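Alpha-L-arabinofuranosidase B (Aspergillus kawachii, PDB 6SXT) hydrolyses terminal non-reducing alpha-L-arabinofuranosyl residues from arabinoxylan, arabinan and related plant polysaccharides and oligosaccharides. Local coordinates at residues A[36-40]-A[64-69]; A[90-96]-A[281-285]; A[354-358]-A[447-452]. One frame throughout, in Å; residues are numbered along the deposited sequence.

Contact 1 (A[36-40]-A[64-69]); sequences LQRGS and FCANTT. With NAG (2-acetamido-2-deoxy-beta-D-glucopyranose), chain D.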
loop_
_atom_site.group_PDB
_atom_site.type_symbol
_atom_site.label_atom_id
_atom_site.label_comp_id
_atom_site.label_asym_id
_atom_site.label_seq_id
_atom_site.Cartn_x
_atom_site.Cartn_y
_atom_site.Cartn_z
ATOM N N LEU A 36 -5.377 14.854 1.161
ATOM C CA LEU A 36 -4.255 14.669 2.091
ATOM C C LEU A 36 -4.600 15.266 3.442
ATOM O O LEU A 36 -5.262 16.324 3.460
ATOM C CB LEU A 36 -3.035 15.393 1.567
ATOM C CG LEU A 36 -2.405 14.836 0.307
ATOM C CD1 LEU A 36 -1.490 15.876 -0.326
ATOM C CD2 LEU A 36 -1.650 13.545 0.617
ATOM N N GLN A 37 -4.027 14.703 4.496
ATOM C CA GLN A 37 -4.026 15.311 5.842
ATOM C C GLN A 37 -2.591 15.284 6.336
ATOM O O GLN A 37 -1.979 14.207 6.244
ATOM C CB GLN A 37 -4.943 14.590 6.802
ATOM C CG GLN A 37 -4.992 15.262 8.176
ATOM C CD GLN A 37 -5.963 14.536 9.090
ATOM O OE1 GLN A 37 -6.273 13.350 8.923
ATOM N NE2 GLN A 37 -6.581 15.283 10.012
ATOM N N ARG A 38 -2.076 16.405 6.789
ATOM C CA ARG A 38 -0.680 16.475 7.259
ATOM C C ARG A 38 -0.637 16.493 8.778
ATOM O O ARG A 38 -1.520 17.051 9.434
ATOM C CB ARG A 38 0.060 17.653 6.645
ATOM C CG ARG A 38 -0.423 19.034 7.084
ATOM C CD ARG A 38 0.312 20.093 6.310
ATOM N NE ARG A 38 -0.208 21.389 6.658
ATOM C CZ ARG A 38 0.094 22.510 6.042
ATOM N NH1 ARG A 38 0.850 22.508 4.955
ATOM N NH2 ARG A 38 -0.465 23.641 6.466
ATOM N N GLY A 39 0.442 15.942 9.315
ATOM C CA GLY A 39 0.530 15.771 10.771
ATOM C C GLY A 39 0.860 17.034 11.514
ATOM O O GLY A 39 0.537 17.113 12.736
ATOM N N SER A 40 1.477 18.002 10.893
ATOM C CA SER A 40 1.935 19.251 11.562
ATOM C C SER A 40 0.747 20.004 12.159
ATOM O O SER A 40 0.781 20.442 13.321
ATOM C CB SER A 40 2.668 20.098 10.593
ATOM O OG SER A 40 1.819 20.387 9.451
ATOM N N PHE A 64 2.776 20.517 0.278
ATOM C CA PHE A 64 1.861 20.438 1.446
ATOM C C PHE A 64 2.505 19.612 2.554
ATOM O O PHE A 64 2.353 19.948 3.726
ATOM C CB PHE A 64 0.531 19.829 1.014
ATOM C CG PHE A 64 -0.478 19.803 2.116
ATOM C CD1 PHE A 64 -1.033 20.990 2.574
ATOM C CD2 PHE A 64 -0.904 18.610 2.683
ATOM C CE1 PHE A 64 -2.006 20.970 3.561
ATOM C CE2 PHE A 64 -1.892 18.599 3.652
ATOM C CZ PHE A 64 -2.463 19.774 4.049
ATOM N N CYS A 65 3.254 18.572 2.175
ATOM C CA CYS A 65 3.753 17.540 3.097
ATOM C C CYS A 65 5.191 17.857 3.576
ATOM O O CYS A 65 5.764 17.026 4.286
ATOM C CB CYS A 65 3.619 16.192 2.405
ATOM S SG CYS A 65 1.872 15.827 2.058
ATOM N N ALA A 66 5.773 18.979 3.172
ATOM C CA ALA A 66 7.172 19.331 3.496
ATOM C C ALA A 66 7.344 19.390 5.019
ATOM O O ALA A 66 6.503 19.951 5.734
ATOM C CB ALA A 66 7.532 20.637 2.863
ATOM N N ASN A 67 8.417 18.784 5.544
ATOM C CA ASN A 67 8.750 18.891 6.978
ATOM C C ASN A 67 7.629 18.347 7.845
ATOM O O ASN A 67 7.450 18.829 8.956
ATOM C CB ASN A 67 9.090 20.324 7.402
ATOM C CG ASN A 67 10.154 20.869 6.527
ATOM O OD1 ASN A 67 9.849 21.610 5.592
ATOM N ND2 ASN A 67 11.382 20.462 6.818
ATOM N N THR A 68 6.885 17.349 7.362
ATOM C CA THR A 68 5.876 16.664 8.164
ATOM C C THR A 68 5.583 15.331 7.498
ATOM O O THR A 68 6.386 14.893 6.648
ATOM C CB THR A 68 4.643 17.563 8.370
ATOM O OG1 THR A 68 3.776 16.994 9.340
ATOM C CG2 THR A 68 3.860 17.876 7.098
ATOM N N THR A 69 4.473 14.754 7.916
ATOM C CA THR A 69 3.982 13.456 7.422
ATOM C C THR A 69 2.599 13.669 6.831
ATOM O O THR A 69 1.874 14.558 7.295
ATOM C CB THR A 69 3.959 12.412 8.539
ATOM O OG1 THR A 69 3.106 12.885 9.581
ATOM C CG2 THR A 69 5.369 12.123 8.992
HETATM C C1 NAG D . 12.484 20.906 6.016
HETATM C C2 NAG D . 13.485 21.780 6.762
HETATM C C3 NAG D . 14.615 22.224 5.815
HETATM C C4 NAG D . 15.216 21.018 5.074
HETATM C C5 NAG D . 14.150 20.053 4.560
HETATM C C6 NAG D . 14.763 18.717 4.070
HETATM C C7 NAG D . 12.437 22.899 8.688
HETATM C C8 NAG D . 11.681 24.084 9.182
HETATM N N2 NAG D . 12.809 22.914 7.398
HETATM O O3 NAG D . 15.666 22.952 6.530
HETATM O O4 NAG D . 16.111 21.448 4.045
HETATM O O5 NAG D . 13.151 19.723 5.541
HETATM O O6 NAG D . 15.535 18.100 5.145
HETATM O O7 NAG D . 12.714 21.957 9.432
#
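Phe64 sets CG anti to its backbone nitrogen (chi1 -176°), which swings the ring across to Arg38; Arg38 tucks CG between its own N and carbonyl carbon and then runs extended, carrying CD over one face of the phenyl ring and the guanidinium out toward its rim. Arg38 thus serves as both a flat surface and a donor. CD makes a CH-pi contact, 3.7 Å from the Phe64 ring centroid, and the guanidinium beyond it stacks on the ring with the planes only 10° apart and the centres 4.3 Å apart. Its edge is occupied as well: NH1 donates to Phe64 O over 3.2 Å with an almost straight N-H...O angle of 169°, lying in both the guanidinium and the carbonyl planes and meeting a lone pair. A salt bridge from NH2 to Asp41 further fixes the group's rotation. Leu36 CB packs 4.0 Å from Phe64 CE2. These residues join strand 34-38 of a four-stranded antiparallel sheet in the catalytic domain to the end of helix 58-64 and the loop that leads on to strand 70-75, a loop pinned by the Cys65–Cys70 disulfide and bent by a type II turn from Cys65 to Thr68. Where the strand ends, Gly39 N donates to Thr69 O at 2.8 Å, and Arg38 CA adds a CA-H...O contact of 3.2 Å to that same Thr69 O. Thr68 sends CG2 to Arg38 CB, 3.8 Å away. Asn67, within the turn, carries an N-linked GlcNAc through ND2, while its backbone O accepts from Asn470 of the arabinose-binding domain.

Contact 2 (A[90-96]-A[281-285]); sequences PGGFDGP and DNSNG. With LXE ([(1~{S},2~{S},3~{S},4~{S})-2-(hydroxymethyl)-3,4-bis(oxidanyl)cyclopentyl]azanium), chain G.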
loop_
_atom_site.group_PDB
_atom_site.type_symbol
_atom_site.label_atom_id
_atom_site.label_comp_id
_atom_site.label_asym_id
_atom_site.label_seq_id
_atom_site.Cartn_x
_atom_site.Cartn_y
_atom_site.Cartn_z
ATOM N N PRO A 90 -14.690 -0.273 11.633
ATOM C CA PRO A 90 -14.715 -1.618 12.176
ATOM C C PRO A 90 -15.896 -2.417 11.625
ATOM O O PRO A 90 -16.958 -1.860 11.303
ATOM C CB PRO A 90 -14.869 -1.322 13.697
ATOM C CG PRO A 90 -15.580 -0.045 13.753
ATOM C CD PRO A 90 -14.969 0.776 12.617
ATOM N N GLY A 91 -15.723 -3.722 11.547
ATOM C CA GLY A 91 -16.783 -4.627 11.101
ATOM C C GLY A 91 -16.737 -5.928 11.884
ATOM O O GLY A 91 -16.536 -5.886 13.129
ATOM N N GLY A 92 -16.795 -7.055 11.191
ATOM C CA GLY A 92 -16.579 -8.371 11.809
ATOM C C GLY A 92 -15.280 -8.411 12.563
ATOM O O GLY A 92 -15.216 -8.983 13.667
ATOM N N PHE A 93 -14.229 -7.765 12.022
ATOM C CA PHE A 93 -12.939 -7.554 12.672
ATOM C C PHE A 93 -12.753 -6.079 12.940
ATOM O O PHE A 93 -13.211 -5.196 12.156
ATOM C CB PHE A 93 -11.804 -8.101 11.809
ATOM C CG PHE A 93 -11.850 -9.586 11.610
ATOM C CD1 PHE A 93 -11.233 -10.426 12.525
ATOM C CD2 PHE A 93 -12.512 -10.136 10.534
ATOM C CE1 PHE A 93 -11.242 -11.795 12.323
ATOM C CE2 PHE A 93 -12.569 -11.513 10.348
ATOM C CZ PHE A 93 -11.937 -12.336 11.260
ATOM N N ASP A 94 -12.093 -5.810 14.048
ATOM C CA ASP A 94 -11.642 -4.442 14.350
ATOM C C ASP A 94 -10.335 -4.171 13.598
ATOM O O ASP A 94 -9.475 -5.049 13.479
ATOM C CB ASP A 94 -11.364 -4.246 15.832
ATOM C CG ASP A 94 -12.651 -4.086 16.631
ATOM O OD1 ASP A 94 -13.647 -3.615 16.069
ATOM O OD2 ASP A 94 -12.616 -4.421 17.826
ATOM N N GLY A 95 -10.206 -2.946 13.159
ATOM C CA GLY A 95 -8.909 -2.425 12.727
ATOM C C GLY A 95 -8.118 -1.927 13.930
ATOM O O GLY A 95 -8.609 -1.888 15.079
ATOM N N PRO A 96 -6.867 -1.496 13.710
ATOM C CA PRO A 96 -5.972 -1.105 14.792
ATOM C C PRO A 96 -5.988 0.361 15.184
ATOM O O PRO A 96 -5.218 0.772 16.055
ATOM C CB PRO A 96 -4.590 -1.447 14.203
ATOM C CG PRO A 96 -4.758 -1.149 12.723
ATOM C CD PRO A 96 -6.172 -1.602 12.414
ATOM N N ASP A 281 -15.590 -8.304 5.578
ATOM C CA ASP A 281 -15.847 -8.328 7.048
ATOM C C ASP A 281 -14.830 -7.491 7.810
ATOM O O ASP A 281 -14.675 -7.564 9.055
ATOM C CB ASP A 281 -15.861 -9.773 7.551
ATOM C CG ASP A 281 -14.591 -10.529 7.261
ATOM O OD1 ASP A 281 -13.609 -9.917 6.739
ATOM O OD2 ASP A 281 -14.587 -11.756 7.511
ATOM N N ASN A 282 -14.073 -6.635 7.103
ATOM C CA ASN A 282 -12.966 -5.833 7.651
ATOM C C ASN A 282 -11.759 -6.693 8.035
ATOM O O ASN A 282 -10.948 -6.218 8.796
ATOM C CB ASN A 282 -13.378 -4.855 8.777
ATOM C CG ASN A 282 -12.314 -3.809 9.001
ATOM O OD1 ASN A 282 -11.870 -3.521 10.163
ATOM N ND2 ASN A 282 -11.866 -3.254 7.878
ATOM N N SER A 283 -11.607 -7.891 7.501
ATOM C CA SER A 283 -10.338 -8.621 7.628
ATOM C C SER A 283 -9.241 -7.653 7.195
ATOM O O SER A 283 -9.337 -7.166 6.057
ATOM C CB SER A 283 -10.290 -9.877 6.815
ATOM O OG SER A 283 -11.219 -10.874 7.296
ATOM N N ASN A 284 -8.261 -7.390 8.031
ATOM C CA ASN A 284 -7.290 -6.290 7.790
ATOM C C ASN A 284 -5.842 -6.739 7.973
ATOM O O ASN A 284 -5.053 -5.952 8.468
ATOM C CB ASN A 284 -7.679 -5.029 8.545
ATOM C CG ASN A 284 -7.712 -5.071 10.076
ATOM O OD1 ASN A 284 -6.740 -4.651 10.757
ATOM N ND2 ASN A 284 -8.842 -5.462 10.613
ATOM N N GLY A 285 -5.515 -7.964 7.605
ATOM C CA GLY A 285 -4.139 -8.462 7.729
ATOM C C GLY A 285 -3.290 -8.277 6.479
ATOM O O GLY A 285 -2.077 -8.477 6.560
HETATM C "C1'" LXE G . -15.431 -13.001 4.306
HETATM C "C2'" LXE G . -14.652 -11.718 4.011
HETATM O "O2'" LXE G . -15.494 -10.648 3.779
HETATM C "C3'" LXE G . -13.887 -12.134 2.830
HETATM O "O3'" LXE G . -12.878 -11.086 2.516
HETATM C "C4'" LXE G . -13.214 -13.387 3.347
HETATM C "C5'" LXE G . -12.800 -14.338 2.238
HETATM O "O5'" LXE G . -13.832 -14.678 1.340
HETATM C "C6'" LXE G . -14.307 -14.006 4.307
HETATM N "N1'" LXE G . -13.649 -14.124 5.640
#
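Phe93 and Asp281 meet first through the backbone: Phe93 N donates to Asp281 O at 3.0 Å, approaching almost head-on to the carbonyl. A second cross-loop bond comes from a side chain, Asn284 ND2 reaching Asp94 O at 3.0 Å from well above the carbonyl plane. The same amide nitrogen also donates to Asn282 O at 2.9 Å, and this double grip fixes the orientation of the Asn284 amide. Within 281-285, Ser283 N donates to Asp281 OD1 (2.9 Å), an Asx turn, and Ser283 OG adds a second bond to OD1 (2.6 Å) from the same face of the carboxylate. The loop 281-285 contributes to the active site of this retaining GH54 enzyme, in which Asp281 is the proton donor and Glu205 the nucleophile. With Asp281 OD1 engaged by serine, its OD2 accepts from N1' of the bound aminocyclopentitol LXE at 3.2 Å, and a weak bond links Asp281 N to LXE O2'. Van der Waals contacts add to this. Phe93 CG, anti to the carbonyl carbon (chi1 -64°), sets the ring alongside Asp281, edge first, CE2 standing 3.5 Å from OD2 with ring and carboxylate planes 78° apart. Ser283 OG approaches Phe93 CE2 at 3.4 Å.

Contact 3 (A[354-358]-A[447-452]); sequences TVNTQ and HYENVL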
loop_
_atom_site.group_PDB
_atom_site.type_symbol
_atom_site.label_atom_id
_atom_site.label_comp_id
_atom_site.label_asym_id
_atom_site.label_seq_id
_atom_site.Cartn_x
_atom_site.Cartn_y
_atom_site.Cartn_z
ATOM N N THR A 354 17.630 -4.792 22.213
ATOM C CA THR A 354 16.953 -3.495 22.395
ATOM C C THR A 354 17.740 -2.420 21.642
ATOM O O THR A 354 18.864 -2.049 22.033
ATOM C CB THR A 354 16.800 -3.099 23.862
ATOM O OG1 THR A 354 16.076 -4.127 24.523
ATOM C CG2 THR A 354 16.041 -1.807 24.014
ATOM N N VAL A 355 17.137 -1.805 20.615
ATOM C CA VAL A 355 17.740 -0.615 19.987
ATOM C C VAL A 355 17.360 0.621 20.798
ATOM O O VAL A 355 16.167 0.821 21.171
ATOM C CB VAL A 355 17.276 -0.524 18.509
ATOM C CG1 VAL A 355 17.909 0.665 17.851
ATOM C CG2 VAL A 355 17.563 -1.813 17.772
ATOM N N ASN A 356 18.347 1.437 21.127
ATOM C CA ASN A 356 18.186 2.555 22.075
ATOM C C ASN A 356 19.041 3.725 21.649
ATOM O O ASN A 356 19.740 3.665 20.630
ATOM C CB ASN A 356 18.415 2.089 23.533
ATOM C CG ASN A 356 19.725 1.346 23.767
ATOM O OD1 ASN A 356 19.724 0.465 24.666
ATOM N ND2 ASN A 356 20.765 1.711 23.062
ATOM N N THR A 357 19.005 4.811 22.440
ATOM C CA THR A 357 19.989 5.869 22.271
ATOM C C THR A 357 20.823 5.922 23.563
ATOM O O THR A 357 20.250 5.708 24.632
ATOM C CB THR A 357 19.388 7.224 21.911
ATOM O OG1 THR A 357 18.723 7.725 23.066
ATOM C CG2 THR A 357 18.418 7.119 20.735
ATOM N N GLN A 358 22.079 6.218 23.350
ATOM C CA GLN A 358 23.076 6.368 24.428
ATOM C C GLN A 358 24.038 7.474 24.047
ATOM O O GLN A 358 24.392 7.681 22.871
ATOM C CB GLN A 358 23.777 5.019 24.606
ATOM C CG GLN A 358 22.859 3.922 25.079
ATOM C CD GLN A 358 23.608 2.638 25.387
ATOM O OE1 GLN A 358 24.493 2.622 26.255
ATOM N NE2 GLN A 358 23.268 1.556 24.709
ATOM N N HIS A 447 13.056 8.011 18.356
ATOM C CA HIS A 447 13.462 7.777 19.771
ATOM C C HIS A 447 12.371 8.335 20.700
ATOM O O HIS A 447 11.798 9.429 20.470
ATOM C CB HIS A 447 14.886 8.239 20.082
ATOM C CG HIS A 447 15.074 9.699 20.014
ATOM N ND1 HIS A 447 14.807 10.481 21.122
ATOM C CD2 HIS A 447 15.397 10.541 19.000
ATOM C CE1 HIS A 447 15.026 11.735 20.802
ATOM N NE2 HIS A 447 15.354 11.807 19.509
ATOM N N TYR A 448 12.058 7.553 21.719
ATOM C CA TYR A 448 11.035 7.882 22.728
ATOM C C TYR A 448 11.499 7.252 24.056
ATOM O O TYR A 448 11.616 6.027 24.147
ATOM C CB TYR A 448 9.651 7.390 22.299
ATOM C CG TYR A 448 8.541 7.820 23.219
ATOM C CD1 TYR A 448 7.908 9.032 23.047
ATOM C CD2 TYR A 448 8.146 6.997 24.253
ATOM C CE1 TYR A 448 6.871 9.415 23.888
ATOM C CE2 TYR A 448 7.116 7.369 25.102
ATOM C CZ TYR A 448 6.490 8.585 24.914
ATOM O OH TYR A 448 5.475 8.960 25.746
ATOM N N GLU A 449 11.743 8.132 25.025
ATOM C CA GLU A 449 12.374 7.760 26.334
ATOM C C GLU A 449 13.668 6.985 26.037
ATOM O O GLU A 449 13.925 5.962 26.689
ATOM C CB GLU A 449 11.359 7.021 27.198
ATOM C CG GLU A 449 10.203 7.931 27.600
ATOM C CD GLU A 449 9.203 7.367 28.591
ATOM O OE1 GLU A 449 9.232 6.181 28.863
ATOM O OE2 GLU A 449 8.400 8.140 29.091
ATOM N N ASN A 450 14.436 7.433 25.046
ATOM C CA ASN A 450 15.741 6.859 24.688
ATOM C C ASN A 450 15.660 5.423 24.191
ATOM O O ASN A 450 16.689 4.745 24.191
ATOM C CB ASN A 450 16.697 6.998 25.891
ATOM C CG ASN A 450 16.859 8.443 26.298
ATOM O OD1 ASN A 450 16.790 9.347 25.476
ATOM N ND2 ASN A 450 17.192 8.680 27.567
ATOM N N VAL A 451 14.523 4.995 23.654
ATOM C CA VAL A 451 14.336 3.678 23.017
ATOM C C VAL A 451 13.848 3.938 21.576
ATOM O O VAL A 451 13.156 4.952 21.362
ATOM C CB VAL A 451 13.344 2.823 23.792
ATOM C CG1 VAL A 451 13.088 1.486 23.139
ATOM C CG2 VAL A 451 13.849 2.661 25.235
ATOM N N LEU A 452 14.269 3.088 20.662
ATOM C CA LEU A 452 13.904 3.265 19.217
ATOM C C LEU A 452 12.647 2.485 18.892
ATOM O O LEU A 452 12.527 1.318 19.160
ATOM C CB LEU A 452 15.034 2.868 18.258
ATOM C CG LEU A 452 15.984 3.967 17.812
ATOM C CD1 LEU A 452 15.298 5.062 16.964
ATOM C CD2 LEU A 452 16.667 4.665 18.991
HETATM O O HOH W 1 17.232 9.999 22.914
#
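Thr357 and Leu452 press methyl against methyl, CG2 to CD2 at 3.5 Å, tighter than usual for two carbons, their side chains crossing at about a right angle. The same threonine methyl reaches His447 CB at 3.8 Å. Next to it, Val355 CG1, anti to the backbone N (chi1 -179°), is carried onto Leu452 CB at 3.6 Å. Two backbone bonds frame this apolar patch: Leu452 N donates to Val355 O at 3.0 Å and Thr357 N to Asn450 O at 2.9 Å, each donor standing above the acceptor's carbonyl plane. Between them sits the non-hydrogen-bonded antiparallel pair of Asn356 and Val451, a single bridge. On the polar side, a water lies 2.7 Å from Thr357 OG1 and donates to Asn450 OD1, also at 2.7 Å, joining two side chains that do not bond directly.

Further out, the type I' turn from Tyr448 to Val451 closes the hairpin of strands 444-448 and 451-455, while 354-358 belongs to the neighbouring hairpin with strand 346-351; both are elements of the beta-trefoil arabinose-binding domain. Leu405 touches both Val355 and Leu452, and Val338 touches Thr357 and His447. The turn-bearing hairpin supplies His447, Glu449 and Leu452 to a substrate site, with His447 NE2 hydrogen-bonded to Thr340 OG1. Thr357 thus divides its chemistry in two, its methyl facing the buried carbons and its hydroxyl the water, which, with the two backbone bonds, suggests that the hairpin carrying these sugar-binding residues is held to its neighbour by both buried carbons and a bridging water.

From the N terminus, contact 1 comes first, closing a loop of 23 residues between 36-40 and 64-69. Contact 2 opens after that and spans far more chain, bringing the loop after strand 86-87 to the one before strand 288-296 across 184 intervening residues, 71 of them in strands and none in a helix. Contact 3 lies entirely beyond it and closes 88 residues, joining two hairpins of the arabinose-binding domain. The three follow in series, neither nested nor crossed. Contacts 1 and 2 share the catalytic domain, their centres 27 Å apart, yet contact 1 faces the second domain while contact 2 contributes a residue to the catalytic pocket. Contact 3 is centred 32 Å from contact 2.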